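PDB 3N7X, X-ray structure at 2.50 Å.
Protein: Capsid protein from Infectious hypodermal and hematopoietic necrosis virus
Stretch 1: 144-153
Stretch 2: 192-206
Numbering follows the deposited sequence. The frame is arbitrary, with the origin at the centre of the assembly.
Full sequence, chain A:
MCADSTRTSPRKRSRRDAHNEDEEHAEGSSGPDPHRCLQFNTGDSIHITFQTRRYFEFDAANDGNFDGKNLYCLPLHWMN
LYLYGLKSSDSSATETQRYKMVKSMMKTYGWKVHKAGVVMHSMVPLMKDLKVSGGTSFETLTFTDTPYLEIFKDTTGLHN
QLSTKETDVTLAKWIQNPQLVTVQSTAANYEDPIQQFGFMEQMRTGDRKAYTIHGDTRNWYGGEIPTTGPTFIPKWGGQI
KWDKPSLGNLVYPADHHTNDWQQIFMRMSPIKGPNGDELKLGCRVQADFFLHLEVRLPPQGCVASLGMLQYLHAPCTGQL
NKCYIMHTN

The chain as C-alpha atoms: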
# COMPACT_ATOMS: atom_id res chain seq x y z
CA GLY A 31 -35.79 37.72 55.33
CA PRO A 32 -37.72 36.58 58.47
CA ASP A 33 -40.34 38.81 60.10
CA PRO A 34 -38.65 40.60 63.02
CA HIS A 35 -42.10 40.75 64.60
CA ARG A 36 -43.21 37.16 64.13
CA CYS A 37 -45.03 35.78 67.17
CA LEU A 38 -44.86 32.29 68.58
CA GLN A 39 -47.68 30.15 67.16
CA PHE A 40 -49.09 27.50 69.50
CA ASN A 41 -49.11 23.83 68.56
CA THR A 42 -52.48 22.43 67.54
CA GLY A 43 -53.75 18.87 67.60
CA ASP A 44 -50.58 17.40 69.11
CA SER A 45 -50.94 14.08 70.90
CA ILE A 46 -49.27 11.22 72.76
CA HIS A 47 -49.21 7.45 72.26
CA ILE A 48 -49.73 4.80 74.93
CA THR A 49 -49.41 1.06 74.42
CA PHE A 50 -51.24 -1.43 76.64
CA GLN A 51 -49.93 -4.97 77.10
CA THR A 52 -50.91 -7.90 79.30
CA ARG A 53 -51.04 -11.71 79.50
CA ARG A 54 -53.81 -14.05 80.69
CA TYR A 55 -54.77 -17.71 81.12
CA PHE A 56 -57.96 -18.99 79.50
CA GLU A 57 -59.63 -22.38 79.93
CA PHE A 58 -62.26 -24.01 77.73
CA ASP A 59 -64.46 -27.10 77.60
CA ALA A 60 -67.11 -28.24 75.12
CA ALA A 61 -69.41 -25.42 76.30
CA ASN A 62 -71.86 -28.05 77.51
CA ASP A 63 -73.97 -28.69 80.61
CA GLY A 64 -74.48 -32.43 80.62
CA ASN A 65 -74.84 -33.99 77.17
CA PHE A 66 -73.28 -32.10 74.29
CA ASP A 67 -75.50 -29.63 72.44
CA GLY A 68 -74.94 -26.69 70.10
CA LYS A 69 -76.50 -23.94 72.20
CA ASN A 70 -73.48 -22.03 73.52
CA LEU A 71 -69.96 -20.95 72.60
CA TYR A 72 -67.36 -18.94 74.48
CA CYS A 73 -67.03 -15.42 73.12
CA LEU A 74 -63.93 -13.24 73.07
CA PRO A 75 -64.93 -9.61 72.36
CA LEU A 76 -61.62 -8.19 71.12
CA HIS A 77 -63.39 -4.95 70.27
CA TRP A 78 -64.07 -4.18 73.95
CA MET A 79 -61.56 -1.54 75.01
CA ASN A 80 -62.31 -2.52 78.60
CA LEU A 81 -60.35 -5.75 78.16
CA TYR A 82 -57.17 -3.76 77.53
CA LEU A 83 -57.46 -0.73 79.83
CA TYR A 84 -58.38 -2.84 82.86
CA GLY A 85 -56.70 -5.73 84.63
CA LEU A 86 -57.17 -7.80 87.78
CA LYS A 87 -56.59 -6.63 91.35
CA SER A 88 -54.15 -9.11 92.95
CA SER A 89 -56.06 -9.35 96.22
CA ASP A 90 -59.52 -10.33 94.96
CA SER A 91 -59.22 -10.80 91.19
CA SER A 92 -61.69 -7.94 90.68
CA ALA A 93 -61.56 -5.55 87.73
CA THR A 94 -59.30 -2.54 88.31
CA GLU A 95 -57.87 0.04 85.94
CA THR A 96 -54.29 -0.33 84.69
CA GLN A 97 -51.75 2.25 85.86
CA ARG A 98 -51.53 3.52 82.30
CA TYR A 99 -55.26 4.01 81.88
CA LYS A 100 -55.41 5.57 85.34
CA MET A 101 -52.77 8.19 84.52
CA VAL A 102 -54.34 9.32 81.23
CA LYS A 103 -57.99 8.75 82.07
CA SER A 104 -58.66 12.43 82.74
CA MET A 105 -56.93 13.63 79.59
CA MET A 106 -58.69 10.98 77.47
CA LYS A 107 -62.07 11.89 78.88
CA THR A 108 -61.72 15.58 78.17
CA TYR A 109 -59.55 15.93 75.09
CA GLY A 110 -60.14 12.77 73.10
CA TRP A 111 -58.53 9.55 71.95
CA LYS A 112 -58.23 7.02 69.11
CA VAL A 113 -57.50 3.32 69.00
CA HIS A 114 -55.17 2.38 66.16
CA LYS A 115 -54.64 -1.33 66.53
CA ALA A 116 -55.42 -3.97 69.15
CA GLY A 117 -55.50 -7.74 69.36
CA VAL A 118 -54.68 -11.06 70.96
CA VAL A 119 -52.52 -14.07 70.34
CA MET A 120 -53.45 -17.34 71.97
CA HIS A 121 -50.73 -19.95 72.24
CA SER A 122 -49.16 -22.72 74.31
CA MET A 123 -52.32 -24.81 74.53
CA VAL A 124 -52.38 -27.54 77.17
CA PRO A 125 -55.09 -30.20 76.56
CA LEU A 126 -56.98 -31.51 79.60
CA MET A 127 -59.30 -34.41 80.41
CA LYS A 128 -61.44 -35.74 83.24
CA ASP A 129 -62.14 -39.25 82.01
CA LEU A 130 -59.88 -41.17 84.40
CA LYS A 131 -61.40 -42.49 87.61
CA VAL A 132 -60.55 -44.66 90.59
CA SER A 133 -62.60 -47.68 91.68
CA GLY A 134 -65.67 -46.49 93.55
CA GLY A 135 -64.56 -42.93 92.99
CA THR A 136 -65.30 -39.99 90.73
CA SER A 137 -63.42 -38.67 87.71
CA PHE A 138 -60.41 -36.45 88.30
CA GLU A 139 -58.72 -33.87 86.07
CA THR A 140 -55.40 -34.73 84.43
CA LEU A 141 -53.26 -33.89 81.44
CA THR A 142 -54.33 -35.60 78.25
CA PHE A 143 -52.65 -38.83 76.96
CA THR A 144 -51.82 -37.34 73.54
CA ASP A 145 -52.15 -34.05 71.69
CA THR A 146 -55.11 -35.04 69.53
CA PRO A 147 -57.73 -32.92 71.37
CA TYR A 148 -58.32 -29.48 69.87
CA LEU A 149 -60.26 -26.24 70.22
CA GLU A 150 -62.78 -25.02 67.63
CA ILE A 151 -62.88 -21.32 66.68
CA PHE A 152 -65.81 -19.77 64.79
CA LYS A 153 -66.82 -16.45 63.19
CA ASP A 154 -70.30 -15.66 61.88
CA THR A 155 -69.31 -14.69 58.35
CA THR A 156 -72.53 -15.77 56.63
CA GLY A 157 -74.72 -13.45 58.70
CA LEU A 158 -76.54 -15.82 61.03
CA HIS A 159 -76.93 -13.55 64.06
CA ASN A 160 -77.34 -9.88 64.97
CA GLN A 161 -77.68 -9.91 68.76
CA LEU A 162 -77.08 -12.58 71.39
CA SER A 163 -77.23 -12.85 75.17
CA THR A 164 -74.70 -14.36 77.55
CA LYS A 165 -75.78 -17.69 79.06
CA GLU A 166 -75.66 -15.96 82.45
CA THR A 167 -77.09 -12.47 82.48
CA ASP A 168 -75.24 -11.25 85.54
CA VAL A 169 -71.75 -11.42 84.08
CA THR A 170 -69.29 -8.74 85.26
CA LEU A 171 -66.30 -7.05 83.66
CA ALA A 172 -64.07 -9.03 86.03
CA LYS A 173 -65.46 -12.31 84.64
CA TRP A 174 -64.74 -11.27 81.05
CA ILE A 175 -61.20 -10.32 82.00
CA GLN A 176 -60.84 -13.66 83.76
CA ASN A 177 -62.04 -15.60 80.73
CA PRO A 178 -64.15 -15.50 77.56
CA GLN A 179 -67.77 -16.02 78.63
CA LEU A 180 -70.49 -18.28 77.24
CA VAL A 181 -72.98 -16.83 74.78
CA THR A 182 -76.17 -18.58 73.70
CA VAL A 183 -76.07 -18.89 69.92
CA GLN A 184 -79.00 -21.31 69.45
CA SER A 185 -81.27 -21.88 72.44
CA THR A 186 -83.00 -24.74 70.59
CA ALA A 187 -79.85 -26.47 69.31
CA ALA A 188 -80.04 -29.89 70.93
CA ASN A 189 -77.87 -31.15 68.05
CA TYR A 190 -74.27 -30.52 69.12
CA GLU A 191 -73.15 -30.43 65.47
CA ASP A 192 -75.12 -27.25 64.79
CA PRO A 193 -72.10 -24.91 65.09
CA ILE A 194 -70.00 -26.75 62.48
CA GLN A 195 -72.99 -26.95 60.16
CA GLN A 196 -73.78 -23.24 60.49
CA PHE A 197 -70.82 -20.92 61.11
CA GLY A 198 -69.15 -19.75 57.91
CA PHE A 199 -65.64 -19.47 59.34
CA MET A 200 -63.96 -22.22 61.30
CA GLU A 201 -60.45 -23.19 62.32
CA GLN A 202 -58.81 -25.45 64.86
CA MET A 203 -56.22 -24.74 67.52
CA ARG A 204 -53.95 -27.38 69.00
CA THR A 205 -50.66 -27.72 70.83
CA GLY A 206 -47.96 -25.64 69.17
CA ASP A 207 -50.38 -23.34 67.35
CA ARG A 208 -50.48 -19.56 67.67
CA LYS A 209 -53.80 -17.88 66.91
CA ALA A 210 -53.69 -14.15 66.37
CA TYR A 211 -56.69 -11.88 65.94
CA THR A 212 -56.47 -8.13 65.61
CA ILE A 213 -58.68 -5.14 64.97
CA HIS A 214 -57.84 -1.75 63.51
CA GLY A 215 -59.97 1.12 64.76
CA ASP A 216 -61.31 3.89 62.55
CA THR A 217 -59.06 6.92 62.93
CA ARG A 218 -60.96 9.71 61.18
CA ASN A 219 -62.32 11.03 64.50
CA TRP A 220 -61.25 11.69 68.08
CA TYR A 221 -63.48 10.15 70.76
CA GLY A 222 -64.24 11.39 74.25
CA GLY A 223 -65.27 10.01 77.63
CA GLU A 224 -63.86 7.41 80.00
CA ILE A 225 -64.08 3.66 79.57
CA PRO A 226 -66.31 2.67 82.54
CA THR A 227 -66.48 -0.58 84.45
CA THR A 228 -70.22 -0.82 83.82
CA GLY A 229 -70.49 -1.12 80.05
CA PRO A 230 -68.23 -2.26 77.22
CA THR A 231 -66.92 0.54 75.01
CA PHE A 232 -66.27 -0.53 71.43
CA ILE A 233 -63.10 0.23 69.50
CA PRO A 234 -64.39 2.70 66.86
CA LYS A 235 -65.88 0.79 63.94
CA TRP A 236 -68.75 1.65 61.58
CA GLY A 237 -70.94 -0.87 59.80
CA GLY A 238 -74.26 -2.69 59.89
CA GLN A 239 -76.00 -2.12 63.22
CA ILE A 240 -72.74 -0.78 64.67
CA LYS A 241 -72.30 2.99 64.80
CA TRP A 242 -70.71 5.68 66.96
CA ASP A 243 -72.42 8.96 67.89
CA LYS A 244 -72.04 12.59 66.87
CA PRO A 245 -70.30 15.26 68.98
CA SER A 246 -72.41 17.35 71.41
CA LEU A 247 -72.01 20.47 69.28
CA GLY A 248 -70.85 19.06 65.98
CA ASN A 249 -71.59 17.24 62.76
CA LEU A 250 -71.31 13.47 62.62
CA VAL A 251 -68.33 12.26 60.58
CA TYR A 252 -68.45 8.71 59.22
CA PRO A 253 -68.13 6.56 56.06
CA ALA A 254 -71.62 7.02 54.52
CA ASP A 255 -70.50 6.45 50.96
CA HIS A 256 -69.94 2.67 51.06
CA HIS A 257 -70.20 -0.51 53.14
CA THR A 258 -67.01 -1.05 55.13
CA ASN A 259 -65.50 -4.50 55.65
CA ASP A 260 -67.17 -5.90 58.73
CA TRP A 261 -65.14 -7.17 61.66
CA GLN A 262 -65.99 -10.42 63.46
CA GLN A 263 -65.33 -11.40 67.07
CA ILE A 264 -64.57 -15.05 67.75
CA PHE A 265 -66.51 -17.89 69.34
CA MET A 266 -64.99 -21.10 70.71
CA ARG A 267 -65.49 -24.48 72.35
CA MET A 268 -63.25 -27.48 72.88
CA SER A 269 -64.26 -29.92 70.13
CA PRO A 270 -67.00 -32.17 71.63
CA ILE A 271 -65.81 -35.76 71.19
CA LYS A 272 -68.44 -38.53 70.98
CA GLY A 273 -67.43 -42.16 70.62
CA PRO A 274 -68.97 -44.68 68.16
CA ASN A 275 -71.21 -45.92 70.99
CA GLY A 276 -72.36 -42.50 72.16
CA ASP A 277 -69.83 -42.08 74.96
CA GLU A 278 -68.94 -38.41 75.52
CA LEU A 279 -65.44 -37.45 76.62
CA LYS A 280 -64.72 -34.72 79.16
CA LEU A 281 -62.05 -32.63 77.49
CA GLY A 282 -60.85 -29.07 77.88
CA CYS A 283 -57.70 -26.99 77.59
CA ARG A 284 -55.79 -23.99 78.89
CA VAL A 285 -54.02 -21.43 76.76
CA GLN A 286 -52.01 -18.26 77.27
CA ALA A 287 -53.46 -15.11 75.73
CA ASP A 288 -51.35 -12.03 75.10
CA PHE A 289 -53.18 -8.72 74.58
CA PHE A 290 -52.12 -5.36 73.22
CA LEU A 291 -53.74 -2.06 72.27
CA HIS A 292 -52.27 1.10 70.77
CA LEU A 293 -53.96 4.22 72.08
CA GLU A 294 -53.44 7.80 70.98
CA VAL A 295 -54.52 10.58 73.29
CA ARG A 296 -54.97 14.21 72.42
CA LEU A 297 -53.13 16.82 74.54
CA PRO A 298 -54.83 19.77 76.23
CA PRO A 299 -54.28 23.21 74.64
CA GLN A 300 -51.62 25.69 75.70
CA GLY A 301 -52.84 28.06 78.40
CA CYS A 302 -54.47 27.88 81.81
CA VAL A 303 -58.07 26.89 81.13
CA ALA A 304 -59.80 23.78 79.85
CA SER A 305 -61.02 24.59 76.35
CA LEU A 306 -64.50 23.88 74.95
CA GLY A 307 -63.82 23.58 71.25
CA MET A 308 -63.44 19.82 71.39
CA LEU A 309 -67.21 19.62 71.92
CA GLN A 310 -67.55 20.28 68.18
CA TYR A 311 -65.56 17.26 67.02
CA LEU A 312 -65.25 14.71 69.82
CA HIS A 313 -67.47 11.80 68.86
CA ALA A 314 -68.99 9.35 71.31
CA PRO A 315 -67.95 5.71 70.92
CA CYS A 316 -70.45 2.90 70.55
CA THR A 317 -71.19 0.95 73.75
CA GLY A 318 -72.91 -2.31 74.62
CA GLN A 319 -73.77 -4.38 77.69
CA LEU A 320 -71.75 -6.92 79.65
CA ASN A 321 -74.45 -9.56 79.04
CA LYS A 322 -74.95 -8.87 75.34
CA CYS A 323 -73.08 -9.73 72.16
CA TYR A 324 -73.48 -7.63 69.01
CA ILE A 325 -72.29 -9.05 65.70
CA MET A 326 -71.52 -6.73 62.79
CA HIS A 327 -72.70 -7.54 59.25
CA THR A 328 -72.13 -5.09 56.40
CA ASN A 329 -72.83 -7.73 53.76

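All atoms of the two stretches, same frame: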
# COMPACT_ATOMS: atom_id res chain seq x y z
N THR A 144 -52.47 -37.79 74.77
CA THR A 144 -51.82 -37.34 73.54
C THR A 144 -52.22 -35.90 73.24
O THR A 144 -52.89 -35.26 74.04
CB THR A 144 -52.20 -38.20 72.32
OG1 THR A 144 -53.62 -38.31 72.23
CG2 THR A 144 -51.59 -39.58 72.44
N ASP A 145 -51.83 -35.41 72.07
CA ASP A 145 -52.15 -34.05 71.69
C ASP A 145 -53.25 -33.97 70.64
O ASP A 145 -53.40 -32.96 69.96
CB ASP A 145 -50.89 -33.33 71.18
CG ASP A 145 -49.78 -33.27 72.23
OD1 ASP A 145 -50.09 -33.08 73.43
OD2 ASP A 145 -48.59 -33.39 71.85
N THR A 146 -54.03 -35.03 70.51
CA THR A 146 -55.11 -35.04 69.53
C THR A 146 -56.29 -34.09 69.82
O THR A 146 -56.92 -33.59 68.89
CB THR A 146 -55.65 -36.47 69.34
OG1 THR A 146 -55.96 -37.04 70.61
CG2 THR A 146 -54.62 -37.33 68.64
N PRO A 147 -56.60 -33.83 71.10
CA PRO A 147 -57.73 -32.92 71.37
C PRO A 147 -57.46 -31.52 70.84
O PRO A 147 -56.32 -31.06 70.83
CB PRO A 147 -57.84 -32.94 72.89
CG PRO A 147 -57.26 -34.28 73.27
CD PRO A 147 -56.07 -34.38 72.36
N TYR A 148 -58.50 -30.83 70.40
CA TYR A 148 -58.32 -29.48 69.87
C TYR A 148 -59.51 -28.57 70.12
O TYR A 148 -60.62 -29.02 70.40
CB TYR A 148 -58.02 -29.54 68.37
CG TYR A 148 -59.10 -30.16 67.52
CD1 TYR A 148 -60.15 -29.39 67.00
CD2 TYR A 148 -59.08 -31.52 67.23
CE1 TYR A 148 -61.15 -29.97 66.21
CE2 TYR A 148 -60.07 -32.11 66.44
CZ TYR A 148 -61.10 -31.33 65.94
OH TYR A 148 -62.07 -31.93 65.17
N LEU A 149 -59.25 -27.27 70.01
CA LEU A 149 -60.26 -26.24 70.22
C LEU A 149 -60.83 -25.80 68.88
O LEU A 149 -60.12 -25.76 67.88
CB LEU A 149 -59.61 -25.04 70.91
CG LEU A 149 -60.46 -23.83 71.29
CD1 LEU A 149 -61.40 -24.19 72.43
CD2 LEU A 149 -59.56 -22.67 71.69
N GLU A 150 -62.13 -25.48 68.85
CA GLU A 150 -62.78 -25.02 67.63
C GLU A 150 -63.02 -23.51 67.75
O GLU A 150 -63.47 -23.04 68.79
CB GLU A 150 -64.11 -25.74 67.41
CG GLU A 150 -63.99 -27.26 67.37
CD GLU A 150 -65.31 -27.96 67.05
OE1 GLU A 150 -66.38 -27.46 67.48
OE2 GLU A 150 -65.28 -29.02 66.39
N ILE A 151 -62.71 -22.77 66.70
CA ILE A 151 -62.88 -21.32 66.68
C ILE A 151 -63.78 -20.93 65.51
O ILE A 151 -63.51 -21.31 64.36
CB ILE A 151 -61.52 -20.61 66.57
CG1 ILE A 151 -60.63 -21.04 67.74
CG2 ILE A 151 -61.70 -19.10 66.54
CD1 ILE A 151 -59.21 -20.57 67.64
N PHE A 152 -64.84 -20.18 65.80
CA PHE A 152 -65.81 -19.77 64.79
C PHE A 152 -65.98 -18.25 64.66
O PHE A 152 -65.67 -17.49 65.58
CB PHE A 152 -67.18 -20.35 65.13
CG PHE A 152 -67.20 -21.84 65.31
CD1 PHE A 152 -67.32 -22.69 64.20
CD2 PHE A 152 -67.13 -22.41 66.57
CE1 PHE A 152 -67.38 -24.08 64.36
CE2 PHE A 152 -67.19 -23.80 66.75
CZ PHE A 152 -67.31 -24.63 65.64
N LYS A 153 -66.50 -17.85 63.51
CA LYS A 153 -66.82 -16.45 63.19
C LYS A 153 -68.09 -16.54 62.35
O LYS A 153 -68.20 -17.41 61.47
CB LYS A 153 -65.72 -15.78 62.36
CG LYS A 153 -64.42 -15.48 63.10
CD LYS A 153 -63.42 -14.82 62.15
CE LYS A 153 -62.07 -14.58 62.79
NZ LYS A 153 -61.14 -13.84 61.88
N ASP A 192 -74.60 -28.47 65.39
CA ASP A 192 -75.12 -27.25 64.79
C ASP A 192 -74.06 -26.20 64.44
O ASP A 192 -74.05 -25.66 63.33
CB ASP A 192 -76.18 -26.62 65.69
CG ASP A 192 -77.13 -25.71 64.91
OD1 ASP A 192 -77.77 -26.21 63.96
OD2 ASP A 192 -77.22 -24.51 65.25
N PRO A 193 -73.14 -25.91 65.37
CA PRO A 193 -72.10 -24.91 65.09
C PRO A 193 -71.27 -25.18 63.84
O PRO A 193 -71.03 -24.27 63.04
CB PRO A 193 -71.27 -24.92 66.37
CG PRO A 193 -72.29 -25.24 67.42
CD PRO A 193 -73.06 -26.37 66.77
N ILE A 194 -70.82 -26.42 63.66
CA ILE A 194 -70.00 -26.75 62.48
C ILE A 194 -70.83 -26.81 61.20
O ILE A 194 -70.28 -26.76 60.10
CB ILE A 194 -69.23 -28.08 62.65
CG1 ILE A 194 -70.20 -29.26 62.65
CG2 ILE A 194 -68.39 -28.03 63.92
CD1 ILE A 194 -69.51 -30.61 62.77
N GLN A 195 -72.14 -26.92 61.33
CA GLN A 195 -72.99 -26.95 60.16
C GLN A 195 -73.36 -25.53 59.75
O GLN A 195 -73.62 -25.26 58.58
CB GLN A 195 -74.28 -27.74 60.43
CG GLN A 195 -75.39 -27.50 59.38
CD GLN A 195 -76.67 -28.29 59.64
OE1 GLN A 195 -76.70 -29.51 59.49
NE2 GLN A 195 -77.74 -27.59 60.01
N GLN A 196 -73.35 -24.62 60.72
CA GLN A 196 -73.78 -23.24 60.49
C GLN A 196 -72.77 -22.10 60.32
O GLN A 196 -72.90 -21.30 59.39
CB GLN A 196 -74.78 -22.86 61.58
CG GLN A 196 -76.00 -23.77 61.64
CD GLN A 196 -76.89 -23.62 60.42
OE1 GLN A 196 -77.27 -24.61 59.79
NE2 GLN A 196 -77.24 -22.38 60.10
N PHE A 197 -71.79 -22.01 61.20
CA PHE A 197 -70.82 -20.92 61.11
C PHE A 197 -69.95 -20.96 59.86
O PHE A 197 -69.33 -21.98 59.54
CB PHE A 197 -69.97 -20.90 62.38
CG PHE A 197 -70.70 -20.36 63.57
CD1 PHE A 197 -70.58 -19.02 63.94
CD2 PHE A 197 -71.58 -21.17 64.30
CE1 PHE A 197 -71.31 -18.49 65.00
CE2 PHE A 197 -72.32 -20.65 65.36
CZ PHE A 197 -72.19 -19.31 65.71
N GLY A 198 -69.91 -19.84 59.15
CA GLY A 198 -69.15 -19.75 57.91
C GLY A 198 -67.64 -19.91 58.04
O GLY A 198 -67.01 -20.51 57.17
N PHE A 199 -67.07 -19.38 59.11
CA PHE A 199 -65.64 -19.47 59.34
C PHE A 199 -65.34 -20.44 60.47
O PHE A 199 -65.99 -20.42 61.51
CB PHE A 199 -65.07 -18.11 59.71
CG PHE A 199 -63.64 -18.15 60.16
CD1 PHE A 199 -62.61 -17.92 59.25
CD2 PHE A 199 -63.32 -18.42 61.48
CE1 PHE A 199 -61.26 -17.95 59.67
CE2 PHE A 199 -61.99 -18.46 61.91
CZ PHE A 199 -60.96 -18.22 61.00
N MET A 200 -64.33 -21.27 60.27
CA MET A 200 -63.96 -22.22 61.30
C MET A 200 -62.51 -22.64 61.18
O MET A 200 -62.01 -22.86 60.07
CB MET A 200 -64.84 -23.47 61.22
CG MET A 200 -64.36 -24.58 62.14
SD MET A 200 -65.18 -26.18 61.91
CE MET A 200 -64.67 -27.04 63.40
N GLU A 201 -61.83 -22.74 62.31
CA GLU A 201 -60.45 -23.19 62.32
C GLU A 201 -60.19 -23.89 63.63
O GLU A 201 -60.94 -23.71 64.60
CB GLU A 201 -59.47 -22.03 62.11
CG GLU A 201 -59.23 -21.12 63.29
CD GLU A 201 -58.17 -20.06 62.96
OE1 GLU A 201 -57.05 -20.44 62.57
OE2 GLU A 201 -58.47 -18.85 63.09
N GLN A 202 -59.15 -24.71 63.66
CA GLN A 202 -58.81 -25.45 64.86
C GLN A 202 -57.54 -24.93 65.50
O GLN A 202 -56.69 -24.35 64.83
CB GLN A 202 -58.60 -26.93 64.51
CG GLN A 202 -59.76 -27.57 63.79
CD GLN A 202 -59.46 -29.01 63.40
OE1 GLN A 202 -58.40 -29.55 63.73
NE2 GLN A 202 -60.40 -29.64 62.70
N MET A 203 -57.42 -25.14 66.81
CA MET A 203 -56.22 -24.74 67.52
C MET A 203 -55.77 -25.92 68.35
O MET A 203 -56.56 -26.51 69.08
CB MET A 203 -56.47 -23.55 68.44
CG MET A 203 -55.22 -23.16 69.22
SD MET A 203 -55.49 -21.81 70.38
CE MET A 203 -53.80 -21.55 71.03
N ARG A 204 -54.50 -26.28 68.23
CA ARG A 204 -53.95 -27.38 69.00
C ARG A 204 -52.57 -27.03 69.52
O ARG A 204 -52.06 -25.94 69.27
CB ARG A 204 -53.90 -28.66 68.15
CG ARG A 204 -53.65 -28.42 66.69
CD ARG A 204 -53.38 -29.72 65.94
NE ARG A 204 -54.54 -30.62 65.85
CZ ARG A 204 -55.68 -30.32 65.23
NH1 ARG A 204 -55.82 -29.13 64.66
NH2 ARG A 204 -56.66 -31.22 65.15
N THR A 205 -51.98 -27.95 70.27
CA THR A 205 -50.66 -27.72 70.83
C THR A 205 -49.70 -27.21 69.76
O THR A 205 -49.69 -27.71 68.63
CB THR A 205 -50.10 -29.03 71.43
OG1 THR A 205 -50.17 -30.07 70.44
CG2 THR A 205 -50.90 -29.44 72.65
N GLY A 206 -48.92 -26.20 70.12
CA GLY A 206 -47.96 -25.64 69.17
C GLY A 206 -48.49 -24.51 68.30
O GLY A 206 -47.70 -23.75 67.74
O HOH W 1 -53.49 -30.25 70.79
O HOH W 2 -52.55 -32.63 67.25
O HOH W 3 -55.16 -33.21 66.07

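The apolar centre of this contact is Phe152, whose ring lies between the strand 199-203 and the short helix that precedes it. Pro193 CB sits over one face of the ring, 4.0 Å from Phe152 CZ, while Ile194 CG2 meets the ring edge at the same CZ, also at 4.0 Å. Phe197 CB approaches Phe152 CD1 at 3.7 Å, and Met200 CG lies 3.8 Å from Phe152 CE1. A flat, wide side chain suits this place because it touches helix, turn and strand at once, and the extended Met200 (all t) reaches along it.

Beneath the packing runs an antiparallel ladder. Leu149 N donates to Met203 O (2.9 Å) and Met203 N to Leu149 O (3.0 Å); Ile151 and Glu201 repeat the exchange, with Ile151 N to Glu201 O at 2.9 Å. The last pair is looser: Lys153 N to Phe199 O and Phe199 N to Lys153 O are both 3.3 Å. Alternation sends Glu150, Phe152, Met200 and Gln202 to one face of the sheet, and Leu149, Ile151, Lys153, Phe199, Glu201 and Met203 to the other. There, Ile151 CD1 packs 4.1 Å from Met203 CB.

At one end, the fully extended Lys153 lies across the Phe199 ring: its CD is 3.9 Å from the ring centroid and its NZ 4.7 Å, so methylene and charge both use the same partly exposed aromatic face.

At the other end, Tyr148 carries Gln202 CD over one ring face, 3.4 Å from Tyr148 CE1. Gln202 OE1 accepts from Arg204 NH1 and NH2, each at 2.8 Å, steadying the guanidinium against Tyr148 CB. Beyond the ladder, water replaces direct pairing: water 1 donates to Asp145 O (2.8 Å) and Pro147 O (2.9 Å) and accepts from Thr205 N (2.8 Å), bridging the diverging backbones.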